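Local coordinates for protein phosphoribosylaminoimidazole-succinocarboxamide synthase (Saccharomyces cerevisiae, PDB 2CNQ) that catalyses the ATP-dependent joining of aspartate to the carboxylate of CAIR, giving SAICAR in the de novo purine biosynthesis pathway, at residues K66-D71 with S200-Y205; I115-I120 with P157-S162; T216-G221 with D233-P238. One frame throughout, in Å; residues are numbered along the deposited sequence.

How the contacts relate
Contacts 2 and 3 are buried and belong to one mixed sheet, where strands 113-122 and 211-223 run side by side: the backbone of Val119 bonds to that of Phe218, and both contacts touch the imidazole ribonucleotide AMZ. Contact 1 is only partly buried and lies farther out, where the end of helix 53-67 meets helix 185-209; its Cys202 SG packs on Leu236 CD1 of contact 3, and its Ser200 on Pro157 of contact 2. The chemistry follows the place. Contact 1 relies on rings and one lysine salt bridge, contact 2 on direct backbone bonds, and contact 3 on charged groups and bridging waters between two nucleotides.

Contact 1 of 3, residues K66-D71 with S200-Y205; sequences KFLSND and SKCKDY
Lys201 reaches out from helix 185-209 past the ring of Phe67 to the carboxylate of Asp71, and its chain is the one to follow. With CG anti to the backbone N (chi1 179°) and every later torsion also near anti, it is a straight rod. CB starts it toward the 66-71 segment. CG comes next and lies 3.8 Å from Phe67 CE2, and CD passes Leu68 CD2, the two side chains sliding past each other in opposite directions. Lys201 CE sits 3.7 Å from Phe67 CE2 and also near Asp71 OD2. At the tip, NZ meets Asp71 OD2 at 2.7 Å, tip to tip, on the syn lone pair of that oxygen, in a salt bridge. NZ also donates to a water that in turn donates to Phe67 O. A cation-pi contact completes its surroundings, Lys201 NZ standing over the face of the Phe67 ring, 5.0 Å from the ring centroid. The ammonium is thus held by a carboxylate, a water and a ring together.

The Phe67 ring is wedged between residues one helical turn apart. Beyond Lys201, its CZ lies 3.5 Å from Tyr205 CB, and its CE1 lies over one face of the tyrosine ring, with the planes turned 47° to each other. Cys202 SG is 3.8 Å from Phe67 CE2, an oblique sulfur-aromatic contact, and is 3.7 Å from Leu68 CD2.

Leu68 is where the chain leaves the helical path of 53-67, and the contact sets that helix end beside helix 185-209. Trp64 packs edge-to-face with Phe67, Tyr205 OH bonds to Leu299 O of helix 282-300, and strand 228-245 borders the contact, with Leu231 against Leu68.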
loop_
_atom_site.group_PDB
_atom_site.type_symbol
_atom_site.label_atom_id
_atom_site.label_comp_id
_atom_site.label_asym_id
_atom_site.label_seq_id
_atom_site.Cartn_x
_atom_site.Cartn_y
_atom_site.Cartn_z
ATOM N N LYS A 66 1.726 13.135 4.697
ATOM C CA LYS A 66 1.749 14.316 5.493
ATOM C C LYS A 66 2.106 13.976 6.921
ATOM O O LYS A 66 2.860 14.700 7.556
ATOM C CB LYS A 66 0.393 14.970 5.401
ATOM C CG LYS A 66 0.293 16.250 6.194
ATOM C CD LYS A 66 -1.056 16.901 6.078
ATOM C CE LYS A 66 -1.391 17.342 4.665
ATOM N NZ LYS A 66 -0.405 18.282 4.060
ATOM N N PHE A 67 1.546 12.894 7.451
ATOM C CA PHE A 67 1.835 12.470 8.798
ATOM C C PHE A 67 3.305 12.193 8.991
ATOM O O PHE A 67 3.874 12.446 10.041
ATOM C CB PHE A 67 1.022 11.234 9.095
ATOM C CG PHE A 67 1.192 10.700 10.458
ATOM C CD1 PHE A 67 0.606 11.296 11.539
ATOM C CD2 PHE A 67 1.915 9.567 10.668
ATOM C CE1 PHE A 67 0.773 10.748 12.795
ATOM C CE2 PHE A 67 2.072 9.030 11.906
ATOM C CZ PHE A 67 1.512 9.616 12.962
ATOM N N LEU A 68 3.918 11.660 7.950
ATOM C CA LEU A 68 5.308 11.264 7.978
ATOM C C LEU A 68 6.195 12.281 7.331
ATOM O O LEU A 68 7.338 11.992 7.066
ATOM C CB LEU A 68 5.453 9.941 7.269
ATOM C CG LEU A 68 4.730 8.828 7.954
ATOM C CD1 LEU A 68 4.848 7.588 7.112
ATOM C CD2 LEU A 68 5.235 8.573 9.342
ATOM N N SER A 69 5.712 13.472 7.080
ATOM C CA SER A 69 6.459 14.391 6.236
ATOM C C SER A 69 7.766 14.807 6.862
ATOM O O SER A 69 8.692 15.103 6.150
ATOM C CB SER A 69 5.640 15.614 5.897
ATOM O OG SER A 69 5.351 16.312 7.067
ATOM N N ASN A 70 7.842 14.827 8.176
ATOM C CA ASN A 70 9.086 15.134 8.847
ATOM C C ASN A 70 9.947 13.934 9.089
ATOM O O ASN A 70 11.060 14.065 9.548
ATOM C CB ASN A 70 8.819 15.819 10.172
ATOM C CG ASN A 70 8.167 17.148 9.991
ATOM O OD1 ASN A 70 8.476 17.858 9.034
ATOM N ND2 ASN A 70 7.245 17.494 10.884
ATOM N N ASP A 71 9.453 12.755 8.783
ATOM C CA ASP A 71 10.141 11.528 9.036
ATOM C C ASP A 71 10.807 10.986 7.829
ATOM O O ASP A 71 11.762 10.249 7.954
ATOM C CB ASP A 71 9.164 10.499 9.548
ATOM C CG ASP A 71 8.470 10.973 10.759
ATOM O OD1 ASP A 71 9.165 11.171 11.757
ATOM O OD2 ASP A 71 7.264 11.200 10.698
ATOM N N SER A 200 6.301 2.019 13.179
ATOM C CA SER A 200 6.006 2.140 14.582
ATOM C C SER A 200 5.299 3.420 14.883
ATOM O O SER A 200 4.385 3.431 15.688
ATOM C CB SER A 200 7.259 2.046 15.398
ATOM O OG SER A 200 7.658 0.698 15.438
ATOM N N LYS A 201 5.716 4.502 14.271
ATOM C CA LYS A 201 5.056 5.760 14.492
ATOM C C LYS A 201 3.629 5.672 14.066
ATOM O O LYS A 201 2.736 6.131 14.749
ATOM C CB LYS A 201 5.773 6.838 13.739
ATOM C CG LYS A 201 5.137 8.172 13.897
ATOM C CD LYS A 201 5.907 9.282 13.248
ATOM C CE LYS A 201 5.119 10.548 13.271
ATOM N NZ LYS A 201 5.921 11.713 12.967
ATOM N N CYS A 202 3.389 5.104 12.906
ATOM C CA CYS A 202 2.054 4.991 12.418
ATOM C C CYS A 202 1.239 4.020 13.225
ATOM O O CYS A 202 0.075 4.249 13.466
ATOM C CB CYS A 202 2.059 4.614 10.958
ATOM S SG CYS A 202 2.810 5.839 9.931
ATOM N N LYS A 203 1.859 2.941 13.646
ATOM C CA LYS A 203 1.206 1.952 14.458
ATOM C C LYS A 203 0.716 2.568 15.735
ATOM O O LYS A 203 -0.391 2.338 16.162
ATOM C CB LYS A 203 2.174 0.821 14.770
ATOM C CG LYS A 203 1.567 -0.282 15.600
ATOM C CD LYS A 203 2.532 -1.300 16.195
ATOM C CE LYS A 203 3.851 -0.748 16.745
ATOM N NZ LYS A 203 3.810 -0.339 18.171
ATOM N N ASP A 204 1.552 3.350 16.376
ATOM C CA ASP A 204 1.174 3.918 17.650
ATOM C C ASP A 204 0.048 4.891 17.456
ATOM O O ASP A 204 -0.887 4.918 18.222
ATOM C CB ASP A 204 2.348 4.567 18.297
ATOM C CG ASP A 204 3.331 3.571 18.814
ATOM O OD1 ASP A 204 4.422 4.020 19.190
ATOM O OD2 ASP A 204 3.021 2.366 18.861
ATOM N N TYR A 205 0.129 5.684 16.411
ATOM C CA TYR A 205 -0.903 6.621 16.099
ATOM C C TYR A 205 -2.195 5.906 15.836
ATOM O O TYR A 205 -3.249 6.273 16.328
ATOM C CB TYR A 205 -0.477 7.437 14.891
ATOM C CG TYR A 205 -1.608 8.163 14.270
ATOM C CD1 TYR A 205 -2.069 9.353 14.756
ATOM C CD2 TYR A 205 -2.255 7.601 13.193
ATOM C CE1 TYR A 205 -3.154 9.965 14.167
ATOM C CE2 TYR A 205 -3.327 8.176 12.619
ATOM C CZ TYR A 205 -3.772 9.370 13.107
ATOM O OH TYR A 205 -4.857 9.986 12.583
HETATM O O HOH W 1 3.571 13.354 12.579
#

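Contact 2 of 3, residues I115-I120 with P157-S162; sequences IPLEVI and PIFTPS. With AMZ (aminoimidazole 4-carboxamide ribonucleotide), chain C.
Glu118 and Ser162 form a single antiparallel hydrogen-bonded pair, Glu118 N to Ser162 O at 2.8 Å and Ser162 N to Glu118 O at 3.1 Å, and two residues on from Glu118, Ile120 O accepts a nearly straight bond from Thr160 N (177° at the hydrogen). Ser162 O also takes a CA-H...O contact from Leu117.

Beside the pair, in the conformer given, the Ser162 hydroxyl lies next to CB and CG of Glu118. The glutamate chain bends at chi2 (-64°), and its carboxylate leads away from Ser162 to AMZ, with Glu118 OE1 3.4 Å from the ligand's N2. Ile120 lies across Thr160, Ile120 CG2 being 3.4 Å from Thr160 OG1. At its other branch, Ile120 CD1 rests 3.7 Å from C5 of the AMZ imidazole. Apolar groups gather round Phe159: Pro161 CD sits over the centre of one ring face, Leu117 CD1 comes to the edge, and Val119 CG1 approaches CE2 obliquely.

Strand 113-122 lies between 153-159 and 211-223 in the mixed sheet. Helix 185-209 packs on Val119 and Phe159 through Ala195 and Ala192, and helix 176-183 sets Ala179 against Leu117 and Pro161.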
loop_
_atom_site.group_PDB
_atom_site.type_symbol
_atom_site.label_atom_id
_atom_site.label_comp_id
_atom_site.label_asym_id
_atom_site.label_seq_id
_atom_site.Cartn_x
_atom_site.Cartn_y
_atom_site.Cartn_z
ATOM N N ILE A 115 13.885 1.291 -4.735
ATOM C CA ILE A 115 14.610 0.219 -4.110
ATOM C C ILE A 115 13.795 -1.004 -4.361
ATOM O O ILE A 115 12.598 -1.019 -4.112
ATOM C CB ILE A 115 14.745 0.486 -2.625
ATOM C CG1 ILE A 115 15.534 1.772 -2.417
ATOM C CG2 ILE A 115 15.408 -0.676 -1.945
ATOM C CD1 ILE A 115 15.690 2.147 -0.977
ATOM N N PRO A 116 14.384 -2.040 -4.917
ATOM C CA PRO A 116 13.622 -3.131 -5.466
ATOM C C PRO A 116 13.183 -4.140 -4.426
ATOM O O PRO A 116 13.515 -5.316 -4.474
ATOM C CB PRO A 116 14.588 -3.750 -6.448
ATOM C CG PRO A 116 15.891 -3.534 -5.787
ATOM C CD PRO A 116 15.797 -2.151 -5.300
ATOM N N LEU A 117 12.439 -3.667 -3.465
ATOM C CA LEU A 117 11.920 -4.483 -2.398
ATOM C C LEU A 117 10.538 -4.052 -2.097
ATOM O O LEU A 117 10.222 -2.884 -2.174
ATOM C CB LEU A 117 12.706 -4.275 -1.118
ATOM C CG LEU A 117 14.168 -4.634 -1.162
ATOM C CD1 LEU A 117 14.849 -4.133 0.077
ATOM C CD2 LEU A 117 14.335 -6.124 -1.302
ATOM N N GLU A 118 9.719 -4.986 -1.703
ATOM C CA GLU A 118 8.520 -4.666 -0.975
ATOM C C GLU A 118 8.961 -4.541 0.455
ATOM O O GLU A 118 9.427 -5.485 1.064
ATOM C CB GLU A 118 7.491 -5.741 -1.084
ATOM C CG GLU A 118 7.135 -6.141 -2.455
ATOM C CD GLU A 118 6.494 -5.071 -3.284
ATOM O OE1 GLU A 118 6.113 -5.431 -4.417
ATOM O OE2 GLU A 118 6.344 -3.915 -2.902
ATOM N N VAL A 119 8.879 -3.342 0.972
ATOM C CA VAL A 119 9.414 -3.038 2.284
ATOM C C VAL A 119 8.321 -3.275 3.279
ATOM O O VAL A 119 7.620 -2.376 3.688
ATOM C CB VAL A 119 9.964 -1.637 2.305
ATOM C CG1 VAL A 119 10.494 -1.289 3.664
ATOM C CG2 VAL A 119 11.049 -1.486 1.253
ATOM N N ILE A 120 8.152 -4.531 3.620
ATOM C CA ILE A 120 7.111 -4.942 4.512
ATOM C C ILE A 120 7.606 -4.848 5.914
ATOM O O ILE A 120 8.702 -5.268 6.236
ATOM C CB ILE A 120 6.668 -6.337 4.194
ATOM C CG1 ILE A 120 6.073 -6.384 2.809
ATOM C CG2 ILE A 120 5.716 -6.876 5.219
ATOM C CD1 ILE A 120 6.030 -7.760 2.239
ATOM N N PRO A 157 8.426 -4.535 15.912
ATOM C CA PRO A 157 8.081 -4.751 14.512
ATOM C C PRO A 157 9.279 -5.150 13.730
ATOM O O PRO A 157 10.381 -4.742 14.052
ATOM C CB PRO A 157 7.581 -3.380 14.078
ATOM C CG PRO A 157 7.169 -2.731 15.338
ATOM C CD PRO A 157 8.187 -3.163 16.339
ATOM N N ILE A 158 9.048 -5.934 12.699
ATOM C CA ILE A 158 10.123 -6.473 11.949
ATOM C C ILE A 158 9.992 -6.166 10.493
ATOM O O ILE A 158 8.937 -6.263 9.886
ATOM C CB ILE A 158 10.283 -7.942 12.186
ATOM C CG1 ILE A 158 9.041 -8.751 11.953
ATOM C CG2 ILE A 158 10.816 -8.144 13.619
ATOM C CD1 ILE A 158 9.280 -10.210 11.978
ATOM N N PHE A 159 11.117 -5.780 9.920
ATOM C CA PHE A 159 11.278 -5.655 8.500
ATOM C C PHE A 159 11.397 -7.024 7.895
ATOM O O PHE A 159 12.265 -7.793 8.241
ATOM C CB PHE A 159 12.533 -4.860 8.258
ATOM C CG PHE A 159 13.014 -4.889 6.846
ATOM C CD1 PHE A 159 14.264 -5.388 6.569
ATOM C CD2 PHE A 159 12.278 -4.366 5.814
ATOM C CE1 PHE A 159 14.773 -5.326 5.298
ATOM C CE2 PHE A 159 12.771 -4.353 4.540
ATOM C CZ PHE A 159 14.031 -4.822 4.292
ATOM N N THR A 160 10.498 -7.314 6.971
ATOM C CA THR A 160 10.423 -8.603 6.355
ATOM C C THR A 160 10.245 -8.385 4.877
ATOM O O THR A 160 9.147 -8.318 4.371
ATOM C CB THR A 160 9.333 -9.453 6.946
ATOM O OG1 THR A 160 8.064 -8.874 6.677
ATOM C CG2 THR A 160 9.480 -9.602 8.419
ATOM N N PRO A 161 11.317 -8.199 4.157
ATOM C CA PRO A 161 11.195 -7.801 2.765
ATOM C C PRO A 161 10.694 -8.887 1.899
ATOM O O PRO A 161 10.888 -10.047 2.160
ATOM C CB PRO A 161 12.610 -7.417 2.388
ATOM C CG PRO A 161 13.455 -8.219 3.323
ATOM C CD PRO A 161 12.695 -8.277 4.609
ATOM N N SER A 162 10.106 -8.477 0.795
ATOM C CA SER A 162 9.865 -9.373 -0.281
ATOM C C SER A 162 10.438 -8.786 -1.531
ATOM O O SER A 162 10.662 -7.602 -1.644
ATOM C CB SER A 162 8.393 -9.671 -0.389
ATOM O OG SER A 162 7.781 -8.740 -1.192
HETATM O O5 AMZ C . 1.332 -4.945 -2.979
HETATM C C6 AMZ C . 2.141 -5.775 -2.621
HETATM N N2 AMZ C . 3.021 -6.344 -3.437
HETATM C C3A AMZ C . 2.212 -6.186 -1.232
HETATM C C7A AMZ C . 1.388 -5.763 -0.234
HETATM N N3 AMZ C . 0.397 -4.853 -0.201
HETATM N N1 AMZ C . 3.090 -7.079 -0.742
HETATM C C5 AMZ C . 2.827 -7.199 0.540
HETATM N N AMZ C . 1.776 -6.413 0.862
HETATM C C1 AMZ C . 1.243 -6.228 2.189
HETATM C C2 AMZ C . 0.046 -7.078 2.497
HETATM C C3 AMZ C . 0.130 -7.218 3.989
HETATM O O2 AMZ C . -0.398 -6.030 4.534
HETATM O O1 AMZ C . -1.127 -6.442 2.034
HETATM O O AMZ C . 2.235 -6.672 3.072
HETATM C C AMZ C . 1.633 -7.275 4.208
HETATM C C4 AMZ C . 2.172 -8.654 4.402
HETATM O O3 AMZ C . 1.594 -9.506 3.428
HETATM P P AMZ C . 1.870 -11.074 3.536
HETATM O OP1 AMZ C . 3.300 -11.302 3.172
HETATM O O4 AMZ C . 0.921 -11.668 2.523
HETATM O OP2 AMZ C . 1.594 -11.532 4.930
#

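Contact 3 of 3, residues T216-G221 with D233-P238; sequences TKFEFG and DEVLTP. With ADP (adenosine-5'-diphosphate), chain B; AMZ (aminoimidazole 4-carboxamide ribonucleotide), chain C.
Lys217 and Asp233 both have CG set anti to the backbone N by chi1, and bends at chi2 (-86°) and chi3 (-70°), which place CD and CE, fold the lysine chain; the two side chains cross at about a right angle. They face each other across a beta hairpin, strands 211-223 and 228-245. The touching parts run nearly antiparallel, 163° apart, 233-238 being an irregular part of the hairpin's second strand. With Glu219 the pair makes a salt-bridge network. Lys217 NZ lies 3.2 Å from Asp233 OD2 and donates to Glu219 OE1 at 2.8 Å, on the anti side of that carboxylate. The two carboxylates stack almost parallel, Glu219 OE1 and Asp233 OD2 3.4 Å apart; the shared ammonium probably eases their repulsion. A water sits between Glu219 OE1 and Asp233 OD1, and the amide of Glu234 meets OD2 from above its plane.

The network lies between two ligands. Glu219 OE2 accepts a hydrogen bond of 2.6 Å from the ADP ribose O2', and Lys217 CE is 3.5 Å from AMZ O5. An alanine in place of Glu219 would probably leave the ribose hydroxyl without this acceptor and Lys217 NZ without one of its two salt-bridge partners.

No direct hydrogen bond joins the two segments, and waters fill in: one accepts a hydrogen bond from Lys217 NZ and lies within hydrogen-bonding distance of Lys217 O and Glu234 O. Farther along, Phe218 turns its ring edge to Val235 CG1 and Leu236 CD1. Thr216 OG1, bonded to Ser241 OG, shares a water with Leu236 N, and Leu236 CD2 comes within 3.3 Å of that same OG1.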
loop_
_atom_site.group_PDB
_atom_site.type_symbol
_atom_site.label_atom_id
_atom_site.label_comp_id
_atom_site.label_asym_id
_atom_site.label_seq_id
_atom_site.Cartn_x
_atom_site.Cartn_y
_atom_site.Cartn_z
ATOM N N THR A 216 2.336 -3.886 6.975
ATOM C CA THR A 216 2.193 -2.991 5.875
ATOM C C THR A 216 3.357 -3.173 4.951
ATOM O O THR A 216 4.406 -3.608 5.352
ATOM C CB THR A 216 2.147 -1.542 6.362
ATOM O OG1 THR A 216 1.640 -0.714 5.338
ATOM C CG2 THR A 216 3.463 -1.010 6.784
ATOM N N LYS A 217 3.137 -2.791 3.716
ATOM C CA LYS A 217 4.142 -2.760 2.701
ATOM C C LYS A 217 4.381 -1.363 2.295
ATOM O O LYS A 217 3.489 -0.696 1.803
ATOM C CB LYS A 217 3.695 -3.591 1.523
ATOM C CG LYS A 217 4.684 -3.638 0.386
ATOM C CD LYS A 217 4.601 -2.523 -0.611
ATOM C CE LYS A 217 3.372 -2.604 -1.446
ATOM N NZ LYS A 217 3.211 -1.439 -2.350
ATOM N N PHE A 218 5.585 -0.901 2.507
ATOM C CA PHE A 218 6.040 0.363 1.991
ATOM C C PHE A 218 6.817 0.093 0.730
ATOM O O PHE A 218 7.344 -0.964 0.531
ATOM C CB PHE A 218 6.970 1.035 2.970
ATOM C CG PHE A 218 6.387 1.381 4.287
ATOM C CD1 PHE A 218 5.305 2.212 4.392
ATOM C CD2 PHE A 218 6.960 0.909 5.430
ATOM C CE1 PHE A 218 4.848 2.587 5.614
ATOM C CE2 PHE A 218 6.493 1.271 6.664
ATOM C CZ PHE A 218 5.444 2.102 6.759
ATOM N N GLU A 219 6.946 1.128 -0.061
ATOM C CA GLU A 219 7.905 1.182 -1.107
ATOM C C GLU A 219 8.747 2.381 -0.914
ATOM O O GLU A 219 8.274 3.444 -0.567
ATOM C CB GLU A 219 7.266 1.219 -2.471
ATOM C CG GLU A 219 6.478 -0.016 -2.742
ATOM C CD GLU A 219 6.016 -0.165 -4.147
ATOM O OE1 GLU A 219 5.065 -0.947 -4.340
ATOM O OE2 GLU A 219 6.597 0.479 -5.034
ATOM N N PHE A 220 10.018 2.179 -1.128
ATOM C CA PHE A 220 10.986 3.226 -1.006
ATOM C C PHE A 220 11.721 3.402 -2.294
ATOM O O PHE A 220 12.017 2.451 -2.992
ATOM C CB PHE A 220 12.030 2.844 0.026
ATOM C CG PHE A 220 11.583 2.789 1.468
ATOM C CD1 PHE A 220 10.402 3.334 1.921
ATOM C CD2 PHE A 220 12.393 2.187 2.409
ATOM C CE1 PHE A 220 10.095 3.273 3.269
ATOM C CE2 PHE A 220 12.063 2.173 3.748
ATOM C CZ PHE A 220 10.942 2.722 4.159
ATOM N N GLY A 221 12.055 4.628 -2.563
ATOM C CA GLY A 221 13.003 4.990 -3.559
ATOM C C GLY A 221 14.248 5.476 -2.909
ATOM O O GLY A 221 14.357 5.590 -1.697
ATOM N N ASP A 233 5.156 5.378 -3.831
ATOM C CA ASP A 233 4.016 4.525 -3.985
ATOM C C ASP A 233 2.873 4.984 -3.106
ATOM O O ASP A 233 2.593 6.165 -3.070
ATOM C CB ASP A 233 4.400 3.070 -3.804
ATOM C CG ASP A 233 3.406 2.138 -4.375
ATOM O OD1 ASP A 233 3.300 2.080 -5.611
ATOM O OD2 ASP A 233 2.753 1.442 -3.573
ATOM N N GLU A 234 2.186 4.040 -2.524
ATOM C CA GLU A 234 1.142 4.299 -1.595
ATOM C C GLU A 234 1.615 3.951 -0.215
ATOM O O GLU A 234 2.521 3.174 -0.029
ATOM C CB GLU A 234 -0.110 3.522 -1.942
ATOM C CG GLU A 234 0.016 2.052 -1.661
ATOM C CD GLU A 234 -1.192 1.276 -2.043
ATOM O OE1 GLU A 234 -1.000 0.097 -2.394
ATOM O OE2 GLU A 234 -2.302 1.806 -1.978
ATOM N N VAL A 235 0.949 4.535 0.744
ATOM C CA VAL A 235 1.367 4.411 2.120
ATOM C C VAL A 235 0.172 4.087 2.959
ATOM O O VAL A 235 -0.780 4.836 2.983
ATOM C CB VAL A 235 2.012 5.690 2.602
ATOM C CG1 VAL A 235 2.474 5.489 4.010
ATOM C CG2 VAL A 235 3.137 6.101 1.710
ATOM N N LEU A 236 0.279 2.974 3.650
ATOM C CA LEU A 236 -0.644 2.589 4.704
ATOM C C LEU A 236 -2.061 2.731 4.229
ATOM O O LEU A 236 -2.922 3.310 4.870
ATOM C CB LEU A 236 -0.348 3.346 5.970
ATOM C CG LEU A 236 0.862 2.787 6.671
ATOM C CD1 LEU A 236 1.459 3.814 7.586
ATOM C CD2 LEU A 236 0.491 1.542 7.438
ATOM N N THR A 237 -2.318 2.094 3.109
ATOM C CA THR A 237 -3.661 1.962 2.629
ATOM C C THR A 237 -4.125 0.572 2.920
ATOM O O THR A 237 -3.369 -0.296 3.263
ATOM C CB THR A 237 -3.772 2.241 1.167
ATOM O OG1 THR A 237 -3.268 1.103 0.480
ATOM C CG2 THR A 237 -3.051 3.494 0.755
ATOM N N PRO A 238 -5.404 0.303 2.719
ATOM C CA PRO A 238 -5.890 -1.029 2.986
ATOM C C PRO A 238 -5.544 -1.983 1.898
ATOM O O PRO A 238 -5.759 -3.159 2.062
ATOM C CB PRO A 238 -7.386 -0.836 3.212
ATOM C CG PRO A 238 -7.571 0.647 3.334
ATOM C CD PRO A 238 -6.509 1.232 2.481
HETATM P PB ADP B . 1.672 -2.906 -8.667
HETATM O O1B ADP B . 1.453 -2.869 -7.227
HETATM O O2B ADP B . 3.036 -3.329 -9.019
HETATM O O3B ADP B . 0.744 -3.663 -9.483
HETATM P PA ADP B . 0.585 -0.269 -8.768
HETATM O O1A ADP B . 0.571 -0.108 -7.313
HETATM O O2A ADP B . -0.671 -0.452 -9.476
HETATM O O3A ADP B . 1.588 -1.406 -9.183
HETATM O "O5'" ADP B . 1.294 0.954 -9.450
HETATM C "C5'" ADP B . 2.355 1.697 -8.894
HETATM C "C4'" ADP B . 3.622 1.376 -9.629
HETATM O "O4'" ADP B . 4.412 2.562 -9.592
HETATM C "C3'" ADP B . 4.455 0.319 -8.972
HETATM O "O3'" ADP B . 5.289 -0.298 -9.923
HETATM C "C2'" ADP B . 5.331 1.127 -8.053
HETATM O "O2'" ADP B . 6.484 0.460 -7.645
HETATM C "C1'" ADP B . 5.626 2.291 -8.921
HETATM N N9 ADP B . 6.015 3.500 -8.259
HETATM C C8 ADP B . 5.531 3.974 -7.109
HETATM N N7 ADP B . 6.007 5.153 -6.808
HETATM C C5 ADP B . 6.845 5.449 -7.814
HETATM C C6 ADP B . 7.654 6.564 -8.131
HETATM N N6 ADP B . 7.690 7.625 -7.350
HETATM N N1 ADP B . 8.442 6.510 -9.199
HETATM C C2 ADP B . 8.369 5.454 -10.003
HETATM N N3 ADP B . 7.593 4.390 -9.856
HETATM C C4 ADP B . 6.847 4.400 -8.754
HETATM O O5 AMZ C . 1.332 -4.945 -2.979
HETATM C C6 AMZ C . 2.141 -5.775 -2.621
HETATM N N2 AMZ C . 3.021 -6.344 -3.437
HETATM C C3A AMZ C . 2.212 -6.186 -1.232
HETATM C C7A AMZ C . 1.388 -5.763 -0.234
HETATM N N3 AMZ C . 0.397 -4.853 -0.201
HETATM N N1 AMZ C . 3.090 -7.079 -0.742
HETATM C C5 AMZ C . 2.827 -7.199 0.540
HETATM N N AMZ C . 1.776 -6.413 0.862
HETATM C C1 AMZ C . 1.243 -6.228 2.189
HETATM C C2 AMZ C . 0.046 -7.078 2.497
HETATM C C3 AMZ C . 0.130 -7.218 3.989
HETATM O O2 AMZ C . -0.398 -6.030 4.534
HETATM O O1 AMZ C . -1.127 -6.442 2.034
HETATM O O AMZ C . 2.235 -6.672 3.072
HETATM C C AMZ C . 1.633 -7.275 4.208
HETATM C C4 AMZ C . 2.172 -8.654 4.402
HETATM O O3 AMZ C . 1.594 -9.506 3.428
HETATM P P AMZ C . 1.870 -11.074 3.536
HETATM O OP1 AMZ C . 3.300 -11.302 3.172
HETATM O O4 AMZ C . 0.921 -11.668 2.523
HETATM O OP2 AMZ C . 1.594 -11.532 4.930
HETATM O O HOH W 2 2.030 0.895 3.327
HETATM O O HOH W 3 3.161 0.557 -0.576
HETATM O O HOH W 4 -0.027 -2.387 -2.021
HETATM O O HOH W 5 5.258 3.314 0.515
HETATM O O HOH W 6 3.010 -0.592 -6.042
#